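Local coordinates for protein GLB-12 (Caenorhabditis elegans, PDB 4BJA) that binds heme b within a globin fold, with the iron held by two axial ligands, and probably acts in oxygen binding or redox signalling, at residues N150-I153 / E154-P158; N26-D29 / L30-K34. The protein carries 1 engineered substitution. All coordinates share one frame; numbering follows the deposited sequence. Where two conformers were deposited one is given.

Interaction 1. Residues N150-I153 / E154-P158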
# COMPACT_ATOMS: atom_id res chain seq x y z
N ASN A 150 5.51 -13.36 8.34
CA ASN A 150 5.57 -13.13 9.79
C ASN A 150 6.66 -13.96 10.48
O ASN A 150 7.26 -13.50 11.46
CB ASN A 150 4.21 -13.40 10.43
CG ASN A 150 3.29 -12.26 10.28
OD1 ASN A 150 3.70 -11.18 9.84
ND2 ASN A 150 2.04 -12.44 10.71
N VAL A 151 6.91 -15.18 9.98
CA VAL A 151 8.01 -15.96 10.57
C VAL A 151 9.34 -15.30 10.25
O VAL A 151 10.25 -15.26 11.11
CB VAL A 151 7.94 -17.46 10.20
CG1 VAL A 151 9.10 -18.25 10.94
CG2 VAL A 151 6.56 -18.03 10.57
N PHE A 152 9.46 -14.74 9.03
CA PHE A 152 10.63 -13.94 8.74
C PHE A 152 10.78 -12.73 9.65
O PHE A 152 11.88 -12.43 10.10
CB PHE A 152 10.67 -13.57 7.26
CG PHE A 152 11.17 -14.70 6.42
CD1 PHE A 152 12.56 -14.86 6.20
CD2 PHE A 152 10.26 -15.64 5.92
CE1 PHE A 152 13.03 -15.94 5.44
CE2 PHE A 152 10.71 -16.76 5.16
CZ PHE A 152 12.10 -16.90 4.93
N ILE A 153 9.68 -12.04 9.92
CA ILE A 153 9.74 -10.90 10.84
C ILE A 153 10.29 -11.34 12.22
O ILE A 153 11.14 -10.65 12.83
CB ILE A 153 8.36 -10.25 10.96
CG1 ILE A 153 8.04 -9.49 9.64
CG2 ILE A 153 8.32 -9.25 12.15
CD1 ILE A 153 6.61 -9.03 9.50
N GLU A 154 9.82 -12.48 12.71
CA GLU A 154 10.25 -12.94 14.03
C GLU A 154 11.68 -13.50 14.06
O GLU A 154 12.39 -13.36 15.04
CB GLU A 154 9.26 -14.05 14.51
CG GLU A 154 7.85 -13.55 14.74
CD GLU A 154 7.79 -12.20 15.57
OE1 GLU A 154 8.25 -12.13 16.74
OE2 GLU A 154 7.28 -11.19 15.03
N ARG A 155 12.09 -14.17 12.97
CA ARG A 155 13.34 -14.94 12.92
C ARG A 155 14.47 -14.27 12.14
O ARG A 155 15.63 -14.33 12.54
CB ARG A 155 13.06 -16.32 12.30
CG ARG A 155 12.06 -17.18 13.07
CD ARG A 155 12.74 -17.97 14.18
NE ARG A 155 13.42 -19.16 13.67
CZ ARG A 155 14.70 -19.47 13.90
NH1 ARG A 155 15.46 -18.69 14.66
NH2 ARG A 155 15.21 -20.58 13.39
N LEU A 156 14.15 -13.61 11.02
CA LEU A 156 15.23 -12.98 10.23
C LEU A 156 15.74 -11.71 10.88
O LEU A 156 16.96 -11.47 10.87
CB LEU A 156 14.67 -12.65 8.85
CG LEU A 156 15.62 -12.50 7.66
CD1 LEU A 156 15.25 -11.47 6.61
CD2 LEU A 156 17.12 -12.91 7.73
N ILE A 157 14.84 -10.92 11.47
CA ILE A 157 15.25 -9.60 11.99
C ILE A 157 16.34 -9.69 13.08
O ILE A 157 17.30 -8.92 13.06
CB ILE A 157 14.03 -8.74 12.42
CG1 ILE A 157 13.24 -8.40 11.16
CG2 ILE A 157 14.53 -7.46 13.22
CD1 ILE A 157 12.00 -7.55 11.40
N PRO A 158 16.25 -10.65 14.01
CA PRO A 158 17.37 -10.76 14.96
C PRO A 158 18.72 -11.10 14.34
O PRO A 158 19.74 -10.68 14.91
CB PRO A 158 16.91 -11.89 15.90
CG PRO A 158 15.43 -11.77 15.91
CD PRO A 158 15.07 -11.40 14.48
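Ile-153 and Glu-154, neighbours on helix 144-160, cross at their side chains, the CG2 methyl of Ile-153 lying 3.6 Å from OE2 of Glu-154. The glutamate gets there by folding back: chi1 (-65°) sets CG beside its own backbone N, 3.3 Å from Asn-150 O, and the bend at chi2 (-46°) then turns the carboxylate to that methyl. Asn-150 O also accepts the Glu-154 N-H, at 3.0 Å. One turn further, the same CG2 of Ile-153 meets Ile-157 CD1 at 4.1 Å, and both isoleucines pack against helix 185-214, on Leu-196 and Trp-192 respectively.

On another side of the helix, Leu-156 approaches the ring of Phe-152 at its edge, near the ring plane, with its CB 4.0 Å from CD1. The turn beneath is closed by Leu-156 N donating to Phe-152 O (2.7 Å). The ring stacks on Phe-96 and meets Phe-58 at a steep angle, which ties this turn to the core beside the heme. Beyond the Phe-152 flank, on the side away from Ile-153, Arg-155 runs alongside Val-151, CG to CG1 3.8 Å, and in one of its two conformers NH2 reaches Asp-60 in a salt bridge. Pro-158 brings no N-H to the preceding turn, and the helix kinks there.

The helix is thus amphipathic: Phe-152, Leu-156 and Ile-157 are buried in apolar contacts, Val-151 and Ile-153 lie at the partly exposed margin, the Glu-154 carboxylate is on the exposed flank, and the Arg-155 charge is probably balanced by Asp-60, at least in that conformer.

Interaction 2. Residues N26-D29 / L30-K34; sequences NPFD and LALNK
Leu-30 folds its side chain back over the start of the short helix 27-30, with CG 3.4 Å from Asn-26 O. Its CG stands anti to its own carbonyl carbon (chi1 -56°), which keeps the branch beside the backbone N and above that oxygen. Leu-30 N donates to the same Asn-26 O at 3.2 Å, in the carbonyl plane, and Asp-29 N is a second donor to it, so two amides grip one acceptor. The next bond along is shorter: Ala-31 N reaches Pro-27 O at 2.8 Å in a fairly straight bond (160°), and the Ala-31 methyl rests 3.3 Å from that oxygen.

On the buried side Phe-28 and Leu-32 run side by side, the leucine CD1 lying at the ring edge, 4.0 Å from Phe-28 CD1. Leu-32 has left the helix for an extended backbone, and its CB sits 3.3 Å from Phe-28 O. At the other edge of the ring, by CD2, stands Asn-26, the N-cap, whose OD1 accepts from Phe-28 N at 2.9 Å and also lies in the plane of the Phe-28 ring. Asn-33 begins the following helix as its N-cap, accepting from Asp-36 N.

Leu-30 also packs on Thr-198 of the second subunit; an alanine here would probably open a gap beside that threonine and strip the aliphatic cover from Asn-26 O.

Thus the single-turn helix wedges between helices: Phe-28 rests on Val-120 of helix 113-126 and on Phe-195 of helix 185-214, Pro-27 touches the same two helices through Trp-117 and Gln-202, and Leu-32 leans on Leu-40 of helix 34-46.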
# COMPACT_ATOMS: atom_id res chain seq x y z
N ASN A 26 3.62 4.21 -5.42
CA ASN A 26 4.39 2.96 -5.09
C ASN A 26 4.64 2.91 -3.57
O ASN A 26 5.30 3.77 -3.04
CB ASN A 26 5.74 3.13 -5.81
CG ASN A 26 6.65 1.96 -5.67
OD1 ASN A 26 6.63 1.20 -4.68
ND2 ASN A 26 7.54 1.83 -6.65
N PRO A 27 4.14 1.88 -2.86
CA PRO A 27 4.24 1.92 -1.39
C PRO A 27 5.66 1.72 -0.91
O PRO A 27 5.97 2.09 0.20
CB PRO A 27 3.34 0.76 -0.92
CG PRO A 27 3.35 -0.20 -2.10
CD PRO A 27 3.36 0.73 -3.33
N PHE A 28 6.53 1.17 -1.76
CA PHE A 28 7.92 1.04 -1.38
C PHE A 28 8.61 2.39 -1.39
O PHE A 28 9.64 2.58 -0.76
CB PHE A 28 8.66 0.03 -2.29
CG PHE A 28 8.19 -1.35 -2.11
CD1 PHE A 28 8.64 -2.08 -1.01
CD2 PHE A 28 7.27 -1.92 -2.98
CE1 PHE A 28 8.16 -3.38 -0.80
CE2 PHE A 28 6.78 -3.22 -2.79
CZ PHE A 28 7.25 -3.95 -1.67
N ASP A 29 8.07 3.33 -2.15
CA ASP A 29 8.61 4.67 -2.05
C ASP A 29 7.98 5.44 -0.92
O ASP A 29 8.61 6.34 -0.39
CB ASP A 29 8.46 5.41 -3.40
CG ASP A 29 9.22 6.74 -3.42
OD1 ASP A 29 10.24 6.90 -2.72
OD2 ASP A 29 8.75 7.65 -4.14
N LEU A 30 6.74 5.12 -0.56
CA LEU A 30 6.04 5.84 0.52
C LEU A 30 6.40 5.39 1.93
O LEU A 30 6.54 6.21 2.85
CB LEU A 30 4.53 5.74 0.30
CG LEU A 30 4.06 6.24 -1.07
CD1 LEU A 30 2.54 6.10 -1.13
CD2 LEU A 30 4.49 7.69 -1.35
N ALA A 31 6.59 4.09 2.09
CA ALA A 31 6.89 3.50 3.42
C ALA A 31 8.36 3.55 3.75
O ALA A 31 8.74 3.44 4.94
CB ALA A 31 6.37 2.05 3.46
N LEU A 32 9.20 3.68 2.73
CA LEU A 32 10.65 3.60 2.90
C LEU A 32 11.17 4.84 2.24
O LEU A 32 10.59 5.28 1.26
CB LEU A 32 11.17 2.35 2.19
CG LEU A 32 10.58 1.05 2.74
CD1 LEU A 32 10.85 -0.07 1.70
CD2 LEU A 32 11.15 0.75 4.17
N ASN A 33 12.14 5.47 2.86
CA ASN A 33 12.83 6.56 2.21
C ASN A 33 14.18 6.04 1.72
O ASN A 33 14.48 4.83 1.82
CB ASN A 33 12.89 7.77 3.17
CG ASN A 33 13.75 7.52 4.42
OD1 ASN A 33 14.62 6.65 4.46
ND2 ASN A 33 13.51 8.34 5.43
N LYS A 34 14.99 6.90 1.11
CA LYS A 34 16.26 6.46 0.59
C LYS A 34 17.18 5.83 1.65
O LYS A 34 17.79 4.76 1.42
CB LYS A 34 16.95 7.65 -0.13
CG LYS A 34 18.43 7.52 -0.16
CD LYS A 34 18.79 6.50 -1.16
CE LYS A 34 20.20 6.62 -1.70
NZ LYS A 34 20.22 5.75 -2.92

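Overall arrangement
Interactions 1 and 2 are separate local contacts, in series along the chain: 26-34 forms the lead-in to helix 34-46, while 150-158 belongs to helix 144-160. Their centres lie 21 Å apart and their nearest atoms about 11 Å, without touching. Helix 185-214 links them, since side chains of both pack on it. Interaction 1 is the nearer of the two to the heme: the side chain of Phe-152 is about 7 Å from it and about 8 Å from that of the axial ligand His-92, whereas the side chain of Phe-28 in interaction 2 is about 10 Å from the heme. Interaction 2 additionally reaches the second subunit, which interaction 1 does not touch.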